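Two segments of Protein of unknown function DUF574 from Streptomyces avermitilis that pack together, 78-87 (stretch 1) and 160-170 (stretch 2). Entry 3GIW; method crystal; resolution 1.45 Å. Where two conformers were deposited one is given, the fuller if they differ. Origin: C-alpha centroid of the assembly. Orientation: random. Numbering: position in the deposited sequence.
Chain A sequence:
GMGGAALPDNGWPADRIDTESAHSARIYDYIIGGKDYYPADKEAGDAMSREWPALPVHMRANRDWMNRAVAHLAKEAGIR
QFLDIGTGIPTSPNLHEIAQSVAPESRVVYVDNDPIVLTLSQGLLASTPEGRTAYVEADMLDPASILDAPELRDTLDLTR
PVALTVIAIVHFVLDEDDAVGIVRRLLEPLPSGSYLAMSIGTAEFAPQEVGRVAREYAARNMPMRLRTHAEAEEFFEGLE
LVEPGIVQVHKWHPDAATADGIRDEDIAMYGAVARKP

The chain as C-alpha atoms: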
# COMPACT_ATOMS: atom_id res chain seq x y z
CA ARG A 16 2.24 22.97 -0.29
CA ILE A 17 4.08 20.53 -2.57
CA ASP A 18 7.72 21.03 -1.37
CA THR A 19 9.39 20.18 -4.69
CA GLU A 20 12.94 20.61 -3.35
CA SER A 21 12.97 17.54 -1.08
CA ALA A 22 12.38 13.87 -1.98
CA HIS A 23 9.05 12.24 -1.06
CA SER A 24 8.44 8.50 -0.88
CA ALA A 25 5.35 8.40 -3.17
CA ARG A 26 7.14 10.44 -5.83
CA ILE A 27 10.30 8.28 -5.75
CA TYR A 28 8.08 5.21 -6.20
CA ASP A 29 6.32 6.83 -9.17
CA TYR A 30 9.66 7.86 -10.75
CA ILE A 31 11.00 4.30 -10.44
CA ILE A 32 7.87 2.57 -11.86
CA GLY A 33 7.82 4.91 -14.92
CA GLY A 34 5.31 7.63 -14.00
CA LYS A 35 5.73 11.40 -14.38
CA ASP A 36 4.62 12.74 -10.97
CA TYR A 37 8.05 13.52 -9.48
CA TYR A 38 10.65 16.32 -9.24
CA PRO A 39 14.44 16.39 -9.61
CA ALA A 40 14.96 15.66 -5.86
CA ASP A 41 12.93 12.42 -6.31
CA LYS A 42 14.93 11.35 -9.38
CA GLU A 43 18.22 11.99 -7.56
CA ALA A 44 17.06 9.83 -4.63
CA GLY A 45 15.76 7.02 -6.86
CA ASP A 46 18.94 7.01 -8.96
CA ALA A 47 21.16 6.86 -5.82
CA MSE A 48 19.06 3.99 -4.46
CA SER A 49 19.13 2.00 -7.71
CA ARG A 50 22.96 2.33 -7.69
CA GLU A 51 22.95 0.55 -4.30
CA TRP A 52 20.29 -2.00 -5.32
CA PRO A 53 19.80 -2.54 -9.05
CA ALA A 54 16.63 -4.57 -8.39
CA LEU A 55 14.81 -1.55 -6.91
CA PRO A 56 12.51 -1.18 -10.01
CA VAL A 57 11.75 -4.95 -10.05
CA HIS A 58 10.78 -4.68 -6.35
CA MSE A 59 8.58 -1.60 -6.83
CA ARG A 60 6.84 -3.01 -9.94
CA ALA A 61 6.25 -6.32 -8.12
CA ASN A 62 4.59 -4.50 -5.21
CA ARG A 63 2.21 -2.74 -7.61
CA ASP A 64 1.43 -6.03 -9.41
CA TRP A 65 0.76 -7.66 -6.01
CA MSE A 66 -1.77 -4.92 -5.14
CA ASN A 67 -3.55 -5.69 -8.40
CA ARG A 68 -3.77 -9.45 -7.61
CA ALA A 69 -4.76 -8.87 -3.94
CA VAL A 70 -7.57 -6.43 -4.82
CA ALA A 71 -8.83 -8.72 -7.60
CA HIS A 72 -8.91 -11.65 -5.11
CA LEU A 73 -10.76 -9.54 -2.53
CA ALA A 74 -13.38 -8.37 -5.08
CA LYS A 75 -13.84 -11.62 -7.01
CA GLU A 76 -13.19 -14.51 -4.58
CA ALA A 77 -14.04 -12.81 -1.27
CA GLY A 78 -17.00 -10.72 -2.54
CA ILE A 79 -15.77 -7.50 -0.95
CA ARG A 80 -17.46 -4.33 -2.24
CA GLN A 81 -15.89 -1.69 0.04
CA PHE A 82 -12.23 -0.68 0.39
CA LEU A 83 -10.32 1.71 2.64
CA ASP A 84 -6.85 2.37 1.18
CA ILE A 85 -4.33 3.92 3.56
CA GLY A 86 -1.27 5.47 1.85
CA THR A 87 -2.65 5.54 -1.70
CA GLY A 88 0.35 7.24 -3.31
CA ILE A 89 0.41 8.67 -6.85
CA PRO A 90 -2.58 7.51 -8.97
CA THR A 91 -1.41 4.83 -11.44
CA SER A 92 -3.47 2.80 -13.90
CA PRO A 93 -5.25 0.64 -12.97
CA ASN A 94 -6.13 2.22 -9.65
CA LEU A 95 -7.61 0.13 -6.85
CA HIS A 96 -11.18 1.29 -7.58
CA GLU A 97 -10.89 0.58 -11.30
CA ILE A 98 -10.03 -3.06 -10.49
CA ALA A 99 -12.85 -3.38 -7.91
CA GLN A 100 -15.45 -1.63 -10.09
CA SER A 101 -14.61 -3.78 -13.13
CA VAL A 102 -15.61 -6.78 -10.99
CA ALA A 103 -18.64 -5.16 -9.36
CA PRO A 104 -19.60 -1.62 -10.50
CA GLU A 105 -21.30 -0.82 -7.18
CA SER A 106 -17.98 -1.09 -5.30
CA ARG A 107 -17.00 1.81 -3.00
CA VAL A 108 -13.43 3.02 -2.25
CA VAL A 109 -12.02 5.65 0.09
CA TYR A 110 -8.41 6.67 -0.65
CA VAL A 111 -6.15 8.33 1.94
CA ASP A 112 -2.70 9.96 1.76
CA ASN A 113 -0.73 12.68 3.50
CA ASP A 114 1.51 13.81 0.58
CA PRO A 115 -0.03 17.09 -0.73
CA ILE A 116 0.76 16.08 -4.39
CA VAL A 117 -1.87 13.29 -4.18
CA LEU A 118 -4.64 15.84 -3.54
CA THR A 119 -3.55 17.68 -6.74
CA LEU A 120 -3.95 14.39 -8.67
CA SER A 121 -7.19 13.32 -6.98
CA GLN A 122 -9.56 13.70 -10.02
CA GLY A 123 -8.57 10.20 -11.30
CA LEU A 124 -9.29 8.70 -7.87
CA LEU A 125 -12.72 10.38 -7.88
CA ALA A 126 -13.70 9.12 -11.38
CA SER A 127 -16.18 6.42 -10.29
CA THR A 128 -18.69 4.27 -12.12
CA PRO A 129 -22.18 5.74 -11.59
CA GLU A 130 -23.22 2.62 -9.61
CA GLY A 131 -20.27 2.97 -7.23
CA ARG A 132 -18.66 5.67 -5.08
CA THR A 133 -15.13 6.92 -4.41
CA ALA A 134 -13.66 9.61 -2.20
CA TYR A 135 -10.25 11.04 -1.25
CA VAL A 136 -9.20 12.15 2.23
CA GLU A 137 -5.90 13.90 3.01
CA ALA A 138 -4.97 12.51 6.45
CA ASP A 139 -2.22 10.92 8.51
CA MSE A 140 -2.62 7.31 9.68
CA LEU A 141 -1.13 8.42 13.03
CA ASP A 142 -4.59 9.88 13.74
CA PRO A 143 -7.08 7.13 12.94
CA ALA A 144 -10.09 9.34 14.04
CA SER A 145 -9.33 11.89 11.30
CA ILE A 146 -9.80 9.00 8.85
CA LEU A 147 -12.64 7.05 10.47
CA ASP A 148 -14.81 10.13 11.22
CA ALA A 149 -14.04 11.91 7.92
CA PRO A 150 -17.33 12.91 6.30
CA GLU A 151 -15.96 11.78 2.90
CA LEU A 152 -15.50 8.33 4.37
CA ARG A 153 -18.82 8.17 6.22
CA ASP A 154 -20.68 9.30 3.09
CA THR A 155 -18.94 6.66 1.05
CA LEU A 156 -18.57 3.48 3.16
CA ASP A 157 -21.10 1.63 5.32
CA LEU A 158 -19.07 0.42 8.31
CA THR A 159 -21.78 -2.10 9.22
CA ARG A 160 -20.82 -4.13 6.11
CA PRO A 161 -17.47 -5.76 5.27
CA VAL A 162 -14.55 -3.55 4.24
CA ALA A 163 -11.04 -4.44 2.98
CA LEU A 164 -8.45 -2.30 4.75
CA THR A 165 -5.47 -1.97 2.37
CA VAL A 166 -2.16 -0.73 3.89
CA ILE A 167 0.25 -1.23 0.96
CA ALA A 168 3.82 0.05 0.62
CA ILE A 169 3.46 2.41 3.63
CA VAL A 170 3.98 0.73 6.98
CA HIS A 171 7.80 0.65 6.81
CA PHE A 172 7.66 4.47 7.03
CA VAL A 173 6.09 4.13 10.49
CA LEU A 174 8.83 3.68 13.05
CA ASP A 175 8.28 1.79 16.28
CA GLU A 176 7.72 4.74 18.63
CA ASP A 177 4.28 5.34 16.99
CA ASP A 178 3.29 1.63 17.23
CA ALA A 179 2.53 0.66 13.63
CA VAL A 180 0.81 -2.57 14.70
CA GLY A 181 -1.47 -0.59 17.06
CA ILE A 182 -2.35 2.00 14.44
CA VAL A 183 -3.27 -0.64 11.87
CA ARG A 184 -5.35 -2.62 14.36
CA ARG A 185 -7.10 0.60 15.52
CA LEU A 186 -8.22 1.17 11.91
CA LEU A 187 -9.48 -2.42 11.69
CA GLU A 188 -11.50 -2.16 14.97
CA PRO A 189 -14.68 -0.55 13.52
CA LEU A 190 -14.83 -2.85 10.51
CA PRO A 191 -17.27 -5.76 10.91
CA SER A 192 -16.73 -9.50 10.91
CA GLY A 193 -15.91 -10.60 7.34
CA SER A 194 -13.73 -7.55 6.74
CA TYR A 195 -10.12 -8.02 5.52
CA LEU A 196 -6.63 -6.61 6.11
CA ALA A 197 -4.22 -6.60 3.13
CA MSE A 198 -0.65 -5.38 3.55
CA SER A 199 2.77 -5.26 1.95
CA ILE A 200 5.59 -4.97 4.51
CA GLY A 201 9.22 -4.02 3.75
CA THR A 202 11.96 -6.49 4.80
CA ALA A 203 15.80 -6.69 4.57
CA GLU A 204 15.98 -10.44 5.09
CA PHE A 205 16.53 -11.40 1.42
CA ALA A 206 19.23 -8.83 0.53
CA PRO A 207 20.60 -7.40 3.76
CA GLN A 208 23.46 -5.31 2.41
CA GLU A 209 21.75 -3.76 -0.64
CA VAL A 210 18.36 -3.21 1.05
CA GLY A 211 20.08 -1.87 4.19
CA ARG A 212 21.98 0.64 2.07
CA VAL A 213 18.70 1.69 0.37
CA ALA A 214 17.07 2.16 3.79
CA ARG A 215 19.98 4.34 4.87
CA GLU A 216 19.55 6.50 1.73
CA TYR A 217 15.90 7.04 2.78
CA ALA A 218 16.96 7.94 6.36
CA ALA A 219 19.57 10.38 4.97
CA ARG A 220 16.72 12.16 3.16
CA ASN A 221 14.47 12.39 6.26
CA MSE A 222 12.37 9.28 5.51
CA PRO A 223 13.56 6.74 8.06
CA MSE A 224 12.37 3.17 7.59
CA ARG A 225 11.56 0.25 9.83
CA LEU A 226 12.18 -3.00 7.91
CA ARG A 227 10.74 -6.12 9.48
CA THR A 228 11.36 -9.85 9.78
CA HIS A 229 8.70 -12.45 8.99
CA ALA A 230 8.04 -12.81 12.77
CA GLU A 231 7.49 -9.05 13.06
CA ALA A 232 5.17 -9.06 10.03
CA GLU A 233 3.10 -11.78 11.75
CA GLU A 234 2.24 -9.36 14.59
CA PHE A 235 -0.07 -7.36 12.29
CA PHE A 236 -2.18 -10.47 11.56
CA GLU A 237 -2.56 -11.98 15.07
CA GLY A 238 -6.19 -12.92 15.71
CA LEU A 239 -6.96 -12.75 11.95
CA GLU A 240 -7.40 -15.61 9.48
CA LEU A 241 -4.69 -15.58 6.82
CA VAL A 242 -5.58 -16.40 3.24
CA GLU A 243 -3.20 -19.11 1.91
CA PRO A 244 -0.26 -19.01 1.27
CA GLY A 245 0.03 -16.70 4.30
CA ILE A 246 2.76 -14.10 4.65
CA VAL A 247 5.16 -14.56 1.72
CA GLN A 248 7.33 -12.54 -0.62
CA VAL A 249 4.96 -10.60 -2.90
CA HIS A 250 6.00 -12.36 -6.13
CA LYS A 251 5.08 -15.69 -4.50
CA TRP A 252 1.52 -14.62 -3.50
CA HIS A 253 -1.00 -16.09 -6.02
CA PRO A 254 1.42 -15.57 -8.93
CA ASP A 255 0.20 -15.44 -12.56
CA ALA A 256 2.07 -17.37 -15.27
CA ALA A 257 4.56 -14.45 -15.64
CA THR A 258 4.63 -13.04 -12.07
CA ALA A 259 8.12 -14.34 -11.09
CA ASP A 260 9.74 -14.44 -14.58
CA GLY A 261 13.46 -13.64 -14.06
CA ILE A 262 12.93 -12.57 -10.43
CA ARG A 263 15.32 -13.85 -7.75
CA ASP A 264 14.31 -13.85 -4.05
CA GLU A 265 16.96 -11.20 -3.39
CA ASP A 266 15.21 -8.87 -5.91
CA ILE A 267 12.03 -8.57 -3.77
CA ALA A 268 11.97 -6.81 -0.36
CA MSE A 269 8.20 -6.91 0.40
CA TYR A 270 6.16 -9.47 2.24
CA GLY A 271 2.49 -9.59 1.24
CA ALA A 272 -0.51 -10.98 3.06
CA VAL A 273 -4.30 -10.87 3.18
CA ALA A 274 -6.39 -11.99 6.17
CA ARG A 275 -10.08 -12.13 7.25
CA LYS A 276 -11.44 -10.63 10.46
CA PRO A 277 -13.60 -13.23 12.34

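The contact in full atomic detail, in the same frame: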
# COMPACT_ATOMS: atom_id res chain seq x y z
N GLY A 78 -15.73 -11.44 -2.43
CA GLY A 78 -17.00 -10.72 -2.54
C GLY A 78 -17.02 -9.35 -1.87
O GLY A 78 -18.09 -8.79 -1.61
N ILE A 79 -15.85 -8.79 -1.61
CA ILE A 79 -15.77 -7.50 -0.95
C ILE A 79 -16.12 -6.36 -1.91
O ILE A 79 -15.68 -6.32 -3.09
CB ILE A 79 -14.36 -7.25 -0.34
CG1 ILE A 79 -14.07 -8.27 0.78
CG2 ILE A 79 -14.21 -5.80 0.15
CD1 ILE A 79 -15.00 -8.14 2.04
N ARG A 80 -16.95 -5.44 -1.44
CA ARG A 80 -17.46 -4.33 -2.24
C ARG A 80 -17.13 -2.96 -1.65
O ARG A 80 -17.62 -1.95 -2.16
CB ARG A 80 -19.00 -4.45 -2.41
CG ARG A 80 -19.45 -5.75 -3.06
CD ARG A 80 -19.16 -5.75 -4.54
NE ARG A 80 -19.46 -7.05 -5.16
CZ ARG A 80 -18.60 -8.03 -5.40
NH1 ARG A 80 -17.29 -7.94 -5.11
NH2 ARG A 80 -19.04 -9.14 -5.97
N GLN A 81 -16.30 -2.93 -0.60
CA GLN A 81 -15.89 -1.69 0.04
C GLN A 81 -14.43 -1.78 0.43
O GLN A 81 -13.99 -2.76 1.03
CB GLN A 81 -16.71 -1.47 1.32
CG GLN A 81 -18.21 -1.41 1.10
CD GLN A 81 -18.94 -0.90 2.31
OE1 GLN A 81 -19.58 0.18 2.26
NE2 GLN A 81 -18.83 -1.64 3.43
N PHE A 82 -13.67 -0.72 0.14
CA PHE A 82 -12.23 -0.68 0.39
C PHE A 82 -11.85 0.65 1.03
O PHE A 82 -12.34 1.71 0.60
CB PHE A 82 -11.47 -0.83 -0.95
CG PHE A 82 -11.73 -2.12 -1.65
CD1 PHE A 82 -12.93 -2.33 -2.34
CD2 PHE A 82 -10.81 -3.16 -1.59
CE1 PHE A 82 -13.21 -3.55 -2.98
CE2 PHE A 82 -11.10 -4.38 -2.21
CZ PHE A 82 -12.28 -4.56 -2.90
N LEU A 83 -10.95 0.58 2.00
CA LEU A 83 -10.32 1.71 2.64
C LEU A 83 -8.80 1.58 2.44
O LEU A 83 -8.17 0.71 3.04
CB LEU A 83 -10.67 1.75 4.13
CG LEU A 83 -10.06 2.89 4.94
CD1 LEU A 83 -10.24 4.28 4.34
CD2 LEU A 83 -10.59 2.88 6.41
N ASP A 84 -8.24 2.45 1.61
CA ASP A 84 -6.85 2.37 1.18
C ASP A 84 -6.03 3.44 1.87
O ASP A 84 -6.23 4.66 1.65
CB ASP A 84 -6.77 2.55 -0.32
CG ASP A 84 -5.36 2.30 -0.89
OD1 ASP A 84 -4.69 1.32 -0.50
OD2 ASP A 84 -4.95 3.08 -1.81
N ILE A 85 -5.10 3.02 2.72
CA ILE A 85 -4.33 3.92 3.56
C ILE A 85 -2.92 4.07 2.97
O ILE A 85 -2.18 3.09 2.89
CB ILE A 85 -4.21 3.38 5.02
CG1 ILE A 85 -5.60 3.06 5.58
CG2 ILE A 85 -3.38 4.36 5.90
CD1 ILE A 85 -6.51 4.22 5.67
N GLY A 86 -2.56 5.27 2.54
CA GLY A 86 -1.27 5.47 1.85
C GLY A 86 -1.37 5.17 0.36
O GLY A 86 -0.60 4.40 -0.20
N THR A 87 -2.34 5.80 -0.29
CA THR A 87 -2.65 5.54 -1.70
C THR A 87 -1.49 5.81 -2.68
O THR A 87 -1.29 5.06 -3.67
CB THR A 87 -3.88 6.36 -2.10
OG1 THR A 87 -5.00 5.90 -1.31
CG2 THR A 87 -4.20 6.23 -3.65
N ARG A 160 -21.00 -3.07 7.12
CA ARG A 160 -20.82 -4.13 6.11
C ARG A 160 -19.32 -4.32 5.86
O ARG A 160 -18.55 -3.43 6.15
CB ARG A 160 -21.55 -3.80 4.81
CG ARG A 160 -23.07 -3.79 5.00
CD ARG A 160 -23.80 -3.11 3.86
NE ARG A 160 -25.19 -2.81 4.24
CZ ARG A 160 -26.16 -3.70 4.26
NH1 ARG A 160 -25.90 -4.96 3.94
NH2 ARG A 160 -27.39 -3.34 4.62
N PRO A 161 -18.90 -5.50 5.39
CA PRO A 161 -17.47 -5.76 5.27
C PRO A 161 -16.72 -4.72 4.44
O PRO A 161 -17.19 -4.24 3.41
CB PRO A 161 -17.42 -7.15 4.63
CG PRO A 161 -18.72 -7.79 5.04
CD PRO A 161 -19.71 -6.67 5.00
N VAL A 162 -15.50 -4.45 4.90
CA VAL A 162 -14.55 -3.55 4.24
C VAL A 162 -13.18 -4.24 4.17
O VAL A 162 -12.80 -4.94 5.11
CB VAL A 162 -14.40 -2.25 5.09
CG1 VAL A 162 -13.36 -1.30 4.51
CG2 VAL A 162 -15.74 -1.45 5.20
N ALA A 163 -12.47 -4.08 3.05
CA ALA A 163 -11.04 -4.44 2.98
C ALA A 163 -10.19 -3.20 3.27
O ALA A 163 -10.28 -2.20 2.54
CB ALA A 163 -10.67 -4.98 1.63
N LEU A 164 -9.40 -3.30 4.33
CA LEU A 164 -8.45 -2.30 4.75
C LEU A 164 -7.14 -2.65 4.05
O LEU A 164 -6.54 -3.69 4.35
CB LEU A 164 -8.28 -2.31 6.26
CG LEU A 164 -7.29 -1.32 6.85
CD1 LEU A 164 -7.68 0.14 6.61
CD2 LEU A 164 -7.11 -1.56 8.36
N THR A 165 -6.73 -1.79 3.11
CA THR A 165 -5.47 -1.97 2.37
C THR A 165 -4.40 -1.00 2.86
O THR A 165 -4.60 0.23 2.83
CB THR A 165 -5.70 -1.93 0.83
OG1 THR A 165 -6.30 -0.71 0.45
CG2 THR A 165 -6.68 -3.03 0.40
N VAL A 166 -3.27 -1.53 3.33
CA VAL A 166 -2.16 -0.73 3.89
C VAL A 166 -0.90 -1.24 3.14
O VAL A 166 -0.21 -2.12 3.64
CB VAL A 166 -2.03 -0.88 5.43
CG1 VAL A 166 -0.99 0.09 5.94
CG2 VAL A 166 -3.40 -0.59 6.12
N ILE A 167 -0.70 -0.70 1.94
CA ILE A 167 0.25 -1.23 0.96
C ILE A 167 1.39 -0.24 0.72
O ILE A 167 1.19 0.95 0.46
CB ILE A 167 -0.50 -1.56 -0.33
CG1 ILE A 167 -1.56 -2.65 -0.04
CG2 ILE A 167 0.51 -2.00 -1.42
CD1 ILE A 167 -2.49 -3.05 -1.18
N ALA A 168 2.62 -0.74 0.91
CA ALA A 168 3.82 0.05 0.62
C ALA A 168 3.88 1.33 1.46
O ALA A 168 4.29 2.40 0.98
CB ALA A 168 3.94 0.34 -0.91
N ILE A 169 3.46 1.24 2.72
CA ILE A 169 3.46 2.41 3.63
C ILE A 169 4.01 2.14 5.04
O ILE A 169 4.65 2.99 5.65
CB ILE A 169 2.04 3.03 3.75
CG1 ILE A 169 2.04 4.16 4.79
CG2 ILE A 169 1.02 1.99 4.13
CD1 ILE A 169 0.87 5.09 4.69
N VAL A 170 3.77 0.95 5.58
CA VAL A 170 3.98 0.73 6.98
C VAL A 170 5.46 0.83 7.42
O VAL A 170 5.79 1.14 8.60
CB VAL A 170 3.29 -0.59 7.44
CG1 VAL A 170 4.18 -1.81 7.21
CG2 VAL A 170 2.88 -0.45 8.91
O HOH W 1 -18.27 -5.45 1.18
O HOH W 2 -2.12 1.45 0.68

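Two neighbouring parallel strands, 81-85 and one beginning at Ala163, are joined by a ladder of four main-chain hydrogen bonds. Ala163 N donates to Gln81 O (2.9 Å), Leu83 N to Ala163 O (2.9 Å), Thr165 N to Leu83 O (2.9 Å) and Ile85 N to Thr165 O (2.8 Å), with N-H...acceptor angles of 162-177°. The CA atoms of Phe82 and Ala163 lie 4.7 Å apart, as do those of Asp84 and Thr165, and the strand directions differ by 23°.

Two side-chain hydrogen bonds add to the ladder, one within it and one before its start. Thr165 OG1, with chi1 at 57° (p), donates to Asp84 OD1 at 2.8 Å; the two residues are paired on the same face, so a short hydroxyl reaches the carboxylate directly. Gln81 NE2 donates to Pro161 O (3.1 Å, 179°), its side chain extending past the start of the ladder. Water extends the pattern: water 1 accepts from Arg80 N (2.9 Å) and donates to Pro161 O (2.8 Å). Beyond the last direct bond, where Ile85 O and Ile167 N are 4.2 Å apart, water 2 fills the gap, accepting from Ile167 N at 2.9 Å and lying 2.8 Å from Ile85 O.

Apolar packing covers both faces. On the Phe82 face, the Ala163 methyl is in contact with both neighbours: Ala163 CB lies 3.7 Å from Phe82 CD2 and 3.9 Å from Ile79 CG2. On the Leu83 face, Leu164 CD1 sits 4.0 Å from Leu83 CG and 3.7 Å from Ile85 CG1, the leucine's end coming nearer than its CA-to-CB direction suggests.

At Gly86, Ile169 CD1 lies 3.6 Å from Gly86 CA. An ideal CB would lie 2.5 Å from Ile169 CD1, a clash, and phi/psi of 85/53 independently calls for glycine. The contact buries 731 Å² between the stretches, both sides summed.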